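Local coordinates for IPT/TIG domain-containing protein BACOVA_02650 (Bacteroides ovatus, PDB 5E7H) that binds polysaccharide at the bacterial cell surface and probably mediates xyloglucan capture before the glycan is transported into the periplasm for degradation, at residues 12-16 with 58-62; 26-32 with 69-73; 62-68 with 81-87. One frame throughout, in Å; residues are numbered along the deposited sequence.

This chain comprises an IPT/TIG domain and the C-terminal xyloglucan-binding domain of a longer surface protein. All three contacts belong to the former, a β-sandwich, and illustrate how hydrogen-bonding pattern follows position in a fold. Each spans buried and exposed residues: L58 and P13 against G16 in contact 1, V32 and V70 against I73 in contact 2, F83 and Y84 against E87 in contact 3. Contact 2 pairs two strands of one sheet and the loop leading into them through main-chain bonds. Contacts 1 and 3 join loops: the first has one main-chain bond and apolar touch, the second a single β bridge, CH-pi packing and a serine-glutamate bond. These share P62; contacts 2 and 3 both use strand 68-72.

Contact 1: residues 12-16 with 58-62; sequences MPVVG and LPQAP
A loop-to-loop contact, one hydrogen bond with apolar contacts beside it, joins two connections at one end of the IPT/TIG sandwich. Residues 12-16 bridge strands 4-8 and 18-24; residues 58-62 leave strand 53-57 on the way to strand 68-72. P13, V14 and V15 run extended, in a polyproline-like conformation (phi about -60°, psi 128 to 142°), until G16 turns to phi 97°, psi -2°, where a beta carbon would crowd the carbonyl of V15. There G16 N donates to L58 O (2.9 Å, 151°). Loops of this kind close the end of an immunoglobulin-like E-set sandwich, here the end facing the xyloglucan-binding domain: V14 has its CA-to-CB bond away from 58-62 and its side chain touches V117 and N119, while V15 N bonds the side chain of N119, a sodium ligand. V15, chi1 t, sets CG2 3.7 Å from A61 CB and 4.3 Å from L58 CD2. L58, rotamer t,p, also brings CD2 within 4.2 Å of P13 CG.

Contact 2: residues 26-32 with 69-73; sequences FIEVSRV and SVTAI
Strand 31-34 pairs antiparallel with strand 68-72, and residues 26-30 form the loop leading in; one irregularity interrupts the pairing, and the main-chain donors show how it is absorbed. R31 and T71 form a hydrogen-bonded pair (CA-CA 5.0 Å), V32 and V70 a non-hydrogen-bonded pair (CA-CA 4.7 Å). T71 N donates to R31 O (2.8 Å, 175°), while T71 O is taken by S30 N (2.9 Å, 161°) rather than by R31 N. Further along, I73 N donates to I27 O (2.9 Å, 165°). CA-H...O contacts supplement these: V29 CA to T71 O and V32 CA to S69 O, both 3.3 Å. Two polar side chains find partners outside: R31 NE with D39 OD1 (salt bridge), T71 OG1 with T76 OG1. Around V70, on the face it shares with V32, F26 CD1 and V29 CG1 each lie 4.2 Å from V70 CG1; F26, V32 and V70 also pack on I54 of the facing sheet. S30 and R31 both face T71, a classic beta bulge between inner strands of an immunoglobulin-like (E-set) sandwich.

Contact 3: residues 62-68 with 81-87; sequences PTQSGHI and EIFYPLE
Between the loop that enters strand 68-72 and the segment that leads from strand 75-78 into the xyloglucan-binding domain, the chain makes one short antiparallel pairing flanked by side-chain packing. P62 comes first: its CD sits 3.6 Å from the centroid of the Y84 ring, only 5° off the normal, a CH-pi contact over the face, and its CG is 4.2 Å from F83 CE2. T63 and Q64 point away. S65, chi1 p, donates from OG to E87 OE2 (2.9 Å), and a water accepts from S65 N (3.1 Å) and donates to E87 OE2 (2.6 Å). G66, fully extended (172°, -156°), pairs with F83 in a single bridge: G66 N to F83 O is 3.2 Å, F83 N to G66 O 2.8 Å. H67 ND1 reaches E81 O in a weak bond of 3.0 Å. I68 CD1 then covers a face of the F83 ring, 3.8 Å from its centroid. Across from these, Y84 adopts a left-handed conformation (55°, 61°) and P85 centres an inverse gamma turn, with L86 N bonded to Y84 O at 2.7 Å. The Y84 hydroxyl is hydrogen-bonded to P13 O and N119 ND2, outside the two segments. The chemistry therefore implies an inner apolar layer of P62, I68, F83 and Y84 beneath an outer, polar and partly water-mediated link of S65 and E87, tying the interdomain connection to the sandwich.

Contact 1: residues 12-16 with 58-62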
ATOM      1  N   MET A  12      -2.728   5.485   1.895  1.00 14.12           N
ATOM      2  CA  MET A  12      -4.059   4.902   2.073  1.00 14.72           C
ATOM      3  C   MET A  12      -4.052   3.975   3.279  1.00 15.11           C
ATOM      4  O   MET A  12      -4.314   2.777   3.168  1.00 17.16           O
ATOM      5  CB  MET A  12      -4.520   4.174   0.810  1.00 15.47           C
ATOM      6  CG  MET A  12      -6.029   3.922   0.807  1.00 15.20           C
ATOM      7  SD  MET A  12      -6.670   3.390  -0.802  1.00 17.53           S
ATOM      8  CE  MET A  12      -6.704   4.953  -1.631  1.00 19.02           C
ATOM      9  N   PRO A  13      -3.765   4.548   4.446  1.00 13.99           N
ATOM     10  CA  PRO A  13      -3.760   3.735   5.667  1.00 15.14           C
ATOM     11  C   PRO A  13      -5.132   3.175   5.952  1.00 16.94           C
ATOM     12  O   PRO A  13      -6.149   3.839   5.760  1.00 16.71           O
ATOM     13  CB  PRO A  13      -3.309   4.714   6.747  1.00 16.48           C
ATOM     14  CG  PRO A  13      -3.596   6.069   6.206  1.00 17.96           C
ATOM     15  CD  PRO A  13      -3.465   5.961   4.714  1.00 15.51           C
ATOM     16  N   VAL A  14      -5.153   1.936   6.436  1.00 16.20           N
ATOM     17  CA  VAL A  14      -6.400   1.294   6.836  1.00 16.37           C
ATOM     18  C   VAL A  14      -7.075   2.053   7.980  1.00 15.64           C
ATOM     19  O   VAL A  14      -6.418   2.519   8.932  1.00 16.08           O
ATOM     20  CB  VAL A  14      -6.117  -0.184   7.239  1.00 16.94           C
ATOM     21  CG1 VAL A  14      -7.375  -0.871   7.796  1.00 17.97           C
ATOM     22  CG2 VAL A  14      -5.585  -0.954   6.048  1.00 17.57           C
ATOM     23  N   VAL A  15      -8.401   2.189   7.915  1.00 16.43           N
ATOM     24  CA  VAL A  15      -9.134   2.812   8.997  1.00 16.82           C
ATOM     25  C   VAL A  15      -8.932   2.014  10.299  1.00 16.64           C
ATOM     26  O   VAL A  15      -9.098   0.792  10.324  1.00 18.27           O
ATOM     27  CB  VAL A  15     -10.637   2.914   8.691  1.00 19.67           C
ATOM     28  CG1 VAL A  15     -11.388   3.519   9.819  1.00 19.99           C
ATOM     29  CG2 VAL A  15     -10.852   3.736   7.405  1.00 21.90           C
ATOM     30  N   GLY A  16      -8.536   2.701  11.359  1.00 15.79           N
ATOM     31  CA  GLY A  16      -8.267   2.043  12.625  1.00 16.12           C
ATOM     32  C   GLY A  16      -6.803   1.741  12.841  1.00 15.91           C
ATOM     33  O   GLY A  16      -6.436   1.200  13.881  1.00 17.07           O
ATOM     34  N   LEU A  58      -6.250   6.618  12.333  1.00 17.26           N
ATOM     35  CA  LEU A  58      -7.199   7.131  11.342  1.00 16.56           C
ATOM     36  C   LEU A  58      -8.625   6.710  11.774  1.00 18.81           C
ATOM     37  O   LEU A  58      -8.923   5.517  11.785  1.00 19.34           O
ATOM     38  CB  LEU A  58      -6.865   6.618   9.938  1.00 16.20           C
ATOM     39  CG  LEU A  58      -7.739   7.201   8.823  1.00 17.69           C
ATOM     40  CD1 LEU A  58      -7.445   8.668   8.611  1.00 19.17           C
ATOM     41  CD2 LEU A  58      -7.537   6.426   7.543  1.00 18.80           C
ATOM     42  N   PRO A  59      -9.498   7.667  12.126  1.00 16.99           N
ATOM     43  CA  PRO A  59     -10.786   7.264  12.706  1.00 21.31           C
ATOM     44  C   PRO A  59     -11.867   6.866  11.696  1.00 27.53           C
ATOM     45  O   PRO A  59     -12.831   6.184  12.065  1.00 29.41           O
ATOM     46  CB  PRO A  59     -11.212   8.501  13.481  1.00 25.81           C
ATOM     47  CG  PRO A  59     -10.591   9.637  12.775  1.00 25.93           C
ATOM     48  CD  PRO A  59      -9.284   9.123  12.231  1.00 17.53           C
ATOM     49  N   GLN A  60     -11.707   7.283  10.447  1.00 20.28           N
ATOM     50  CA  GLN A  60     -12.684   7.014   9.399  1.00 20.14           C
ATOM     51  C   GLN A  60     -11.994   7.257   8.061  1.00 18.83           C
ATOM     52  O   GLN A  60     -10.955   7.913   8.027  1.00 17.92           O
ATOM     53  CB  GLN A  60     -13.912   7.907   9.528  1.00 22.06           C
ATOM     54  CG  GLN A  60     -13.577   9.390   9.398  1.00 23.58           C
ATOM     55  CD  GLN A  60     -14.722  10.320   9.750  1.00 36.88           C
ATOM     56  OE1 GLN A  60     -14.799  10.833  10.863  1.00 42.56           O
ATOM     57  NE2 GLN A  60     -15.596  10.569   8.785  1.00 45.54           N
ATOM     58  N   ALA A  61     -12.552   6.712   6.984  1.00 18.62           N
ATOM     59  CA  ALA A  61     -11.993   6.912   5.640  1.00 18.02           C
ATOM     60  C   ALA A  61     -12.465   8.230   5.043  1.00 18.45           C
ATOM     61  O   ALA A  61     -13.656   8.515   5.040  1.00 21.60           O
ATOM     62  CB  ALA A  61     -12.383   5.782   4.732  1.00 18.10           C
ATOM     63  N   PRO A  62     -11.535   9.028   4.502  1.00 17.39           N
ATOM     64  CA  PRO A  62     -11.956  10.105   3.596  1.00 20.22           C
ATOM     65  C   PRO A  62     -12.784   9.567   2.430  1.00 17.19           C
ATOM     66  O   PRO A  62     -12.490   8.479   1.945  1.00 19.48           O
ATOM     67  CB  PRO A  62     -10.622  10.674   3.080  1.00 23.25           C
ATOM     68  CG  PRO A  62      -9.567  10.120   3.962  1.00 22.54           C
ATOM     69  CD  PRO A  62     -10.072   8.848   4.533  1.00 17.49           C
TER

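Contact 2: residues 26-32 with 69-73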
ATOM      1  N   PHE A  26       7.058  20.374  14.591  1.00 35.19           N
ATOM      2  CA  PHE A  26       5.692  20.041  14.975  1.00 35.19           C
ATOM      3  C   PHE A  26       5.468  20.504  16.422  1.00 34.95           C
ATOM      4  O   PHE A  26       5.219  19.709  17.328  1.00 38.33           O
ATOM      5  CB  PHE A  26       5.430  18.530  14.813  1.00 37.29           C
ATOM      6  CG  PHE A  26       5.471  18.032  13.384  1.00 37.15           C
ATOM      7  CD1 PHE A  26       5.055  18.825  12.318  1.00 31.91           C
ATOM      8  CD2 PHE A  26       5.912  16.746  13.109  1.00 30.55           C
ATOM      9  CE1 PHE A  26       5.086  18.335  11.006  1.00 29.86           C
ATOM     10  CE2 PHE A  26       5.934  16.253  11.797  1.00 27.46           C
ATOM     11  CZ  PHE A  26       5.521  17.055  10.759  1.00 26.89           C
ATOM     12  N   ILE A  27       5.564  21.813  16.611  1.00 35.10           N
ATOM     13  CA  ILE A  27       5.522  22.422  17.941  1.00 35.66           C
ATOM     14  C   ILE A  27       4.119  22.936  18.236  1.00 34.17           C
ATOM     15  O   ILE A  27       3.585  23.762  17.501  1.00 42.11           O
ATOM     16  CB  ILE A  27       6.549  23.573  18.047  1.00 40.38           C
ATOM     17  CG1 ILE A  27       7.963  23.028  17.828  1.00 50.71           C
ATOM     18  CG2 ILE A  27       6.452  24.275  19.400  1.00 45.82           C
ATOM     19  CD1 ILE A  27       8.970  24.073  17.400  1.00 54.15           C
ATOM     20  N   GLU A  28       3.531  22.436  19.318  1.00 34.15           N
ATOM     21  CA  GLU A  28       2.174  22.804  19.719  1.00 39.23           C
ATOM     22  C   GLU A  28       1.212  22.634  18.553  1.00 37.85           C
ATOM     23  O   GLU A  28       0.569  23.585  18.116  1.00 36.50           O
ATOM     24  CB  GLU A  28       2.126  24.243  20.251  1.00 43.05           C
ATOM     25  CG  GLU A  28       2.612  24.372  21.673  1.00 53.42           C
ATOM     26  CD  GLU A  28       1.695  23.689  22.670  1.00 54.39           C
ATOM     27  OE1 GLU A  28       0.565  24.173  22.883  1.00 61.93           O
ATOM     28  OE2 GLU A  28       2.108  22.661  23.244  1.00 64.68           O
ATOM     29  N   VAL A  29       1.126  21.407  18.053  1.00 35.52           N
ATOM     30  CA  VAL A  29       0.209  21.085  16.967  1.00 30.05           C
ATOM     31  C   VAL A  29      -1.211  21.363  17.428  1.00 37.73           C
ATOM     32  O   VAL A  29      -1.648  20.840  18.455  1.00 36.76           O
ATOM     33  CB  VAL A  29       0.363  19.620  16.532  1.00 32.85           C
ATOM     34  CG1 VAL A  29      -0.727  19.210  15.535  1.00 32.97           C
ATOM     35  CG2 VAL A  29       1.749  19.399  15.929  1.00 35.74           C
ATOM     36  N   SER A  30      -1.913  22.208  16.683  1.00 33.38           N
ATOM     37  CA  SER A  30      -3.244  22.653  17.074  1.00 38.91           C
ATOM     38  C   SER A  30      -4.317  22.102  16.148  1.00 36.15           C
ATOM     39  O   SER A  30      -5.503  22.182  16.447  1.00 35.85           O
ATOM     40  CB  SER A  30      -3.306  24.183  17.100  1.00 42.74           C
ATOM     41  OG  SER A  30      -3.054  24.739  15.826  1.00 38.40           O
ATOM     42  N   ARG A  31      -3.906  21.527  15.023  1.00 30.47           N
ATOM     43  CA  ARG A  31      -4.868  20.957  14.101  1.00 29.24           C
ATOM     44  C   ARG A  31      -4.196  20.000  13.141  1.00 26.78           C
ATOM     45  O   ARG A  31      -3.126  20.299  12.625  1.00 28.90           O
ATOM     46  CB  ARG A  31      -5.570  22.052  13.306  1.00 35.45           C
ATOM     47  CG  ARG A  31      -6.742  21.558  12.507  1.00 35.26           C
ATOM     48  CD  ARG A  31      -7.317  22.657  11.649  1.00 40.18           C
ATOM     49  NE  ARG A  31      -8.568  22.247  11.023  1.00 44.83           N
ATOM     50  CZ  ARG A  31      -9.192  22.935  10.074  1.00 59.35           C
ATOM     51  NH1 ARG A  31      -8.680  24.076   9.627  1.00 68.97           N
ATOM     52  NH2 ARG A  31     -10.328  22.478   9.570  1.00 58.71           N
ATOM     53  N   VAL A  32      -4.834  18.856  12.919  1.00 25.83           N
ATOM     54  CA  VAL A  32      -4.478  17.972  11.812  1.00 25.44           C
ATOM     55  C   VAL A  32      -5.755  17.678  11.029  1.00 28.48           C
ATOM     56  O   VAL A  32      -6.660  17.003  11.527  1.00 27.98           O
ATOM     57  CB  VAL A  32      -3.814  16.650  12.284  1.00 25.09           C
ATOM     58  CG1 VAL A  32      -3.580  15.696  11.113  1.00 22.78           C
ATOM     59  CG2 VAL A  32      -2.491  16.951  12.980  1.00 27.19           C
ATOM     60  N   SER A  69      -3.289  18.446   6.282  1.00 20.65           N
ATOM     61  CA  SER A  69      -2.784  19.755   6.720  1.00 23.65           C
ATOM     62  C   SER A  69      -2.472  19.719   8.209  1.00 25.24           C
ATOM     63  O   SER A  69      -3.321  19.329   9.009  1.00 27.50           O
ATOM     64  CB  SER A  69      -3.805  20.858   6.432  1.00 33.90           C
ATOM     65  OG  SER A  69      -4.029  20.977   5.038  1.00 39.10           O
ATOM     66  N   VAL A  70      -1.266  20.145   8.568  1.00 25.57           N
ATOM     67  CA  VAL A  70      -0.825  20.203   9.958  1.00 23.85           C
ATOM     68  C   VAL A  70      -0.604  21.654  10.357  1.00 25.48           C
ATOM     69  O   VAL A  70       0.168  22.364   9.717  1.00 28.90           O
ATOM     70  CB  VAL A  70       0.479  19.398  10.178  1.00 23.88           C
ATOM     71  CG1 VAL A  70       0.938  19.493  11.644  1.00 29.98           C
ATOM     72  CG2 VAL A  70       0.290  17.947   9.761  1.00 28.26           C
ATOM     73  N   THR A  71      -1.303  22.099  11.398  1.00 26.83           N
ATOM     74  CA  THR A  71      -1.089  23.439  11.937  1.00 33.34           C
ATOM     75  C   THR A  71      -0.276  23.342  13.218  1.00 30.48           C
ATOM     76  O   THR A  71      -0.624  22.591  14.126  1.00 30.64           O
ATOM     77  CB  THR A  71      -2.410  24.168  12.227  1.00 35.14           C
ATOM     78  OG1 THR A  71      -3.173  24.284  11.022  1.00 32.55           O
ATOM     79  CG2 THR A  71      -2.146  25.573  12.774  1.00 35.62           C
ATOM     80  N   ALA A  72       0.819  24.092  13.264  1.00 35.04           N
ATOM     81  CA  ALA A  72       1.678  24.160  14.437  1.00 34.54           C
ATOM     82  C   ALA A  72       1.870  25.629  14.771  1.00 35.40           C
ATOM     83  O   ALA A  72       1.330  26.492  14.085  1.00 34.82           O
ATOM     84  CB  ALA A  72       3.017  23.477  14.186  1.00 34.50           C
ATOM     85  N   ILE A  73       2.635  25.910  15.813  1.00 40.48           N
ATOM     86  CA  ILE A  73       2.797  27.295  16.260  1.00 41.78           C
ATOM     87  C   ILE A  73       3.407  28.167  15.158  1.00 46.06           C
ATOM     88  O   ILE A  73       3.094  29.354  15.043  1.00 47.25           O
ATOM     89  CB  ILE A  73       3.669  27.384  17.526  1.00 45.40           C
ATOM     90  CG1 ILE A  73       3.858  28.845  17.949  1.00 53.10           C
ATOM     91  CG2 ILE A  73       5.035  26.757  17.305  1.00 45.25           C
ATOM     92  CD1 ILE A  73       2.572  29.658  18.048  1.00 58.33           C
TER

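Contact 3: residues 62-68 with 81-87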
ATOM      1  N   PRO A  62     -11.535   9.028   4.502  1.00 17.39           N
ATOM      2  CA  PRO A  62     -11.956  10.105   3.596  1.00 20.22           C
ATOM      3  C   PRO A  62     -12.784   9.567   2.430  1.00 17.19           C
ATOM      4  O   PRO A  62     -12.490   8.479   1.945  1.00 19.48           O
ATOM      5  CB  PRO A  62     -10.622  10.674   3.080  1.00 23.25           C
ATOM      6  CG  PRO A  62      -9.567  10.120   3.962  1.00 22.54           C
ATOM      7  CD  PRO A  62     -10.072   8.848   4.533  1.00 17.49           C
ATOM      8  N   THR A  63     -13.773  10.339   1.977  1.00 21.08           N
ATOM      9  CA  THR A  63     -14.605   9.949   0.851  1.00 22.83           C
ATOM     10  C   THR A  63     -14.013  10.441  -0.468  1.00 19.96           C
ATOM     11  O   THR A  63     -14.433   9.986  -1.530  1.00 21.72           O
ATOM     12  CB  THR A  63     -16.047  10.500   0.987  1.00 22.48           C
ATOM     13  OG1 THR A  63     -16.042  11.920   0.849  1.00 27.39           O
ATOM     14  CG2 THR A  63     -16.646  10.142   2.356  1.00 29.21           C
ATOM     15  N   GLN A  64     -13.034  11.348  -0.397  1.00 17.53           N
ATOM     16  CA  GLN A  64     -12.384  11.917  -1.583  1.00 17.39           C
ATOM     17  C   GLN A  64     -10.898  12.024  -1.328  1.00 20.39           C
ATOM     18  O   GLN A  64     -10.459  12.039  -0.175  1.00 18.29           O
ATOM     19  CB  GLN A  64     -12.930  13.303  -1.923  1.00 19.86           C
ATOM     20  CG  GLN A  64     -14.420  13.351  -2.180  1.00 22.88           C
ATOM     21  CD  GLN A  64     -14.911  14.758  -2.433  1.00 25.24           C
ATOM     22  OE1 GLN A  64     -14.207  15.737  -2.163  1.00 27.94           O
ATOM     23  NE2 GLN A  64     -16.123  14.869  -2.952  1.00 31.22           N
ATOM     24  N   SER A  65     -10.123  12.107  -2.400  1.00 16.53           N
ATOM     25  CA  SER A  65      -8.703  12.381  -2.302  1.00 15.42           C
ATOM     26  C   SER A  65      -8.478  13.810  -1.778  1.00 15.27           C
ATOM     27  O   SER A  65      -9.383  14.633  -1.753  1.00 18.34           O
ATOM     28  CB  SER A  65      -8.034  12.204  -3.655  1.00 18.06           C
ATOM     29  OG  SER A  65      -8.623  13.071  -4.612  1.00 18.03           O
ATOM     30  N   GLY A  66      -7.258  14.082  -1.331  1.00 15.40           N
ATOM     31  CA  GLY A  66      -6.929  15.371  -0.748  1.00 16.44           C
ATOM     32  C   GLY A  66      -5.543  15.342  -0.149  1.00 15.71           C
ATOM     33  O   GLY A  66      -4.704  14.545  -0.558  1.00 16.61           O
ATOM     34  N   HIS A  67      -5.299  16.237   0.811  1.00 18.74           N
ATOM     35  CA  HIS A  67      -4.024  16.287   1.505  1.00 18.11           C
ATOM     36  C   HIS A  67      -4.239  16.411   2.999  1.00 19.41           C
ATOM     37  O   HIS A  67      -5.294  16.857   3.442  1.00 21.13           O
ATOM     38  CB  HIS A  67      -3.188  17.458   1.007  1.00 20.33           C
ATOM     39  CG  HIS A  67      -2.929  17.413  -0.462  1.00 20.20           C
ATOM     40  ND1 HIS A  67      -1.856  16.736  -1.001  1.00 24.47           N
ATOM     41  CD2 HIS A  67      -3.623  17.917  -1.511  1.00 21.80           C
ATOM     42  CE1 HIS A  67      -1.892  16.840  -2.317  1.00 25.83           C
ATOM     43  NE2 HIS A  67      -2.954  17.549  -2.653  1.00 20.89           N
ATOM     44  N   ILE A  68      -3.231  16.015   3.762  1.00 19.37           N
ATOM     45  CA  ILE A  68      -3.216  16.277   5.197  1.00 19.04           C
ATOM     46  C   ILE A  68      -2.601  17.639   5.476  1.00 20.58           C
ATOM     47  O   ILE A  68      -1.543  17.974   4.938  1.00 24.09           O
ATOM     48  CB  ILE A  68      -2.431  15.186   5.948  1.00 17.69           C
ATOM     49  CG1 ILE A  68      -3.035  13.794   5.689  1.00 18.58           C
ATOM     50  CG2 ILE A  68      -2.392  15.498   7.450  1.00 20.81           C
ATOM     51  CD1 ILE A  68      -2.232  12.667   6.265  1.00 20.16           C
ATOM     52  N   GLU A  81       2.163  14.571  -1.101  1.00 21.82           N
ATOM     53  CA  GLU A  81       1.473  13.420  -1.663  1.00 23.60           C
ATOM     54  C   GLU A  81      -0.030  13.560  -1.560  1.00 19.45           C
ATOM     55  O   GLU A  81      -0.534  14.058  -0.562  1.00 21.37           O
ATOM     56  CB  GLU A  81       1.851  12.120  -0.920  1.00 33.18           C
ATOM     57  CG  GLU A  81       3.276  11.690  -0.972  1.00 47.16           C
ATOM     58  CD  GLU A  81       3.475  10.378  -0.228  1.00 38.55           C
ATOM     59  OE1 GLU A  81       2.823  10.176   0.827  1.00 30.90           O
ATOM     60  OE2 GLU A  81       4.262   9.544  -0.705  1.00 51.40           O
ATOM     61  N   ILE A  82      -0.750  13.042  -2.549  1.00 17.70           N
ATOM     62  CA  ILE A  82      -2.194  12.947  -2.436  1.00 16.42           C
ATOM     63  C   ILE A  82      -2.535  11.817  -1.475  1.00 17.78           C
ATOM     64  O   ILE A  82      -2.120  10.666  -1.671  1.00 18.10           O
ATOM     65  CB  ILE A  82      -2.855  12.728  -3.803  1.00 16.74           C
ATOM     66  CG1 ILE A  82      -2.635  13.992  -4.638  1.00 21.51           C
ATOM     67  CG2 ILE A  82      -4.323  12.426  -3.655  1.00 18.36           C
ATOM     68  CD1 ILE A  82      -3.204  13.930  -6.050  1.00 24.31           C
ATOM     69  N   PHE A  83      -3.265  12.174  -0.419  1.00 15.24           N
ATOM     70  CA  PHE A  83      -3.757  11.244   0.604  1.00 15.12           C
ATOM     71  C   PHE A  83      -5.102  10.642   0.189  1.00 15.16           C
ATOM     72  O   PHE A  83      -5.983  11.356  -0.286  1.00 15.31           O
ATOM     73  CB  PHE A  83      -3.888  11.982   1.952  1.00 15.82           C
ATOM     74  CG  PHE A  83      -4.074  11.056   3.131  1.00 15.00           C
ATOM     75  CD1 PHE A  83      -3.051  10.217   3.529  1.00 15.47           C
ATOM     76  CD2 PHE A  83      -5.272  11.047   3.831  1.00 17.50           C
ATOM     77  CE1 PHE A  83      -3.229   9.349   4.610  1.00 16.60           C
ATOM     78  CE2 PHE A  83      -5.454  10.201   4.918  1.00 16.78           C
ATOM     79  CZ  PHE A  83      -4.434   9.355   5.297  1.00 15.86           C
ATOM     80  N   TYR A  84      -5.229   9.319   0.342  1.00 14.64           N
ATOM     81  CA  TYR A  84      -6.403   8.543  -0.084  1.00 13.95           C
ATOM     82  C   TYR A  84      -6.694   8.786  -1.571  1.00 13.36           C
ATOM     83  O   TYR A  84      -7.756   9.290  -1.962  1.00 14.98           O
ATOM     84  CB  TYR A  84      -7.633   8.808   0.813  1.00 15.34           C
ATOM     85  CG  TYR A  84      -7.845   7.668   1.809  1.00 14.51           C
ATOM     86  CD1 TYR A  84      -8.914   6.787   1.671  1.00 15.41           C
ATOM     87  CD2 TYR A  84      -6.944   7.436   2.847  1.00 15.17           C
ATOM     88  CE1 TYR A  84      -9.089   5.731   2.558  1.00 16.06           C
ATOM     89  CE2 TYR A  84      -7.130   6.397   3.741  1.00 16.75           C
ATOM     90  CZ  TYR A  84      -8.195   5.549   3.580  1.00 17.11           C
ATOM     91  OH  TYR A  84      -8.369   4.481   4.447  1.00 18.73           O
ATOM     92  N   PRO A  85      -5.713   8.419  -2.415  1.00 14.34           N
ATOM     93  CA  PRO A  85      -5.869   8.561  -3.868  1.00 15.58           C
ATOM     94  C   PRO A  85      -6.792   7.477  -4.411  1.00 16.08           C
ATOM     95  O   PRO A  85      -6.366   6.530  -5.080  1.00 14.67           O
ATOM     96  CB  PRO A  85      -4.441   8.409  -4.385  1.00 14.62           C
ATOM     97  CG  PRO A  85      -3.817   7.481  -3.450  1.00 14.81           C
ATOM     98  CD  PRO A  85      -4.383   7.884  -2.081  1.00 15.57           C
ATOM     99  N   LEU A  86      -8.073   7.614  -4.096  1.00 15.46           N
ATOM    100  CA  LEU A  86      -9.066   6.594  -4.433  1.00 17.23           C
ATOM    101  C   LEU A  86      -9.106   6.298  -5.934  1.00 14.96           C
ATOM    102  O   LEU A  86      -9.325   5.148  -6.334  1.00 17.22           O
ATOM    103  CB  LEU A  86     -10.444   7.037  -3.929  1.00 18.56           C
ATOM    104  CG  LEU A  86     -10.501   7.048  -2.401  1.00 20.68           C
ATOM    105  CD1 LEU A  86     -11.652   7.967  -1.975  1.00 30.88           C
ATOM    106  CD2 LEU A  86     -10.659   5.645  -1.821  1.00 22.80           C
ATOM    107  N   GLU A  87      -8.819   7.317  -6.745  1.00 16.54           N
ATOM    108  CA  GLU A  87      -8.928   7.219  -8.185  1.00 17.04           C
ATOM    109  C   GLU A  87      -7.769   6.445  -8.811  1.00 16.46           C
ATOM    110  O   GLU A  87      -7.807   6.111  -9.994  1.00 18.10           O
ATOM    111  CB  GLU A  87      -8.990   8.635  -8.785  1.00 20.36           C
ATOM    112  CG  GLU A  87      -9.990   9.616  -8.085  1.00 22.31           C
ATOM    113  CD  GLU A  87      -9.393  10.415  -6.921  1.00 23.44           C
ATOM    114  OE1 GLU A  87      -8.350  10.027  -6.368  1.00 23.46           O
ATOM    115  OE2 GLU A  87      -9.986  11.456  -6.549  1.00 26.61           O
TER
HETATM  116  O   HOH W   1     -11.972  11.647  -4.880  1.00 23.61           O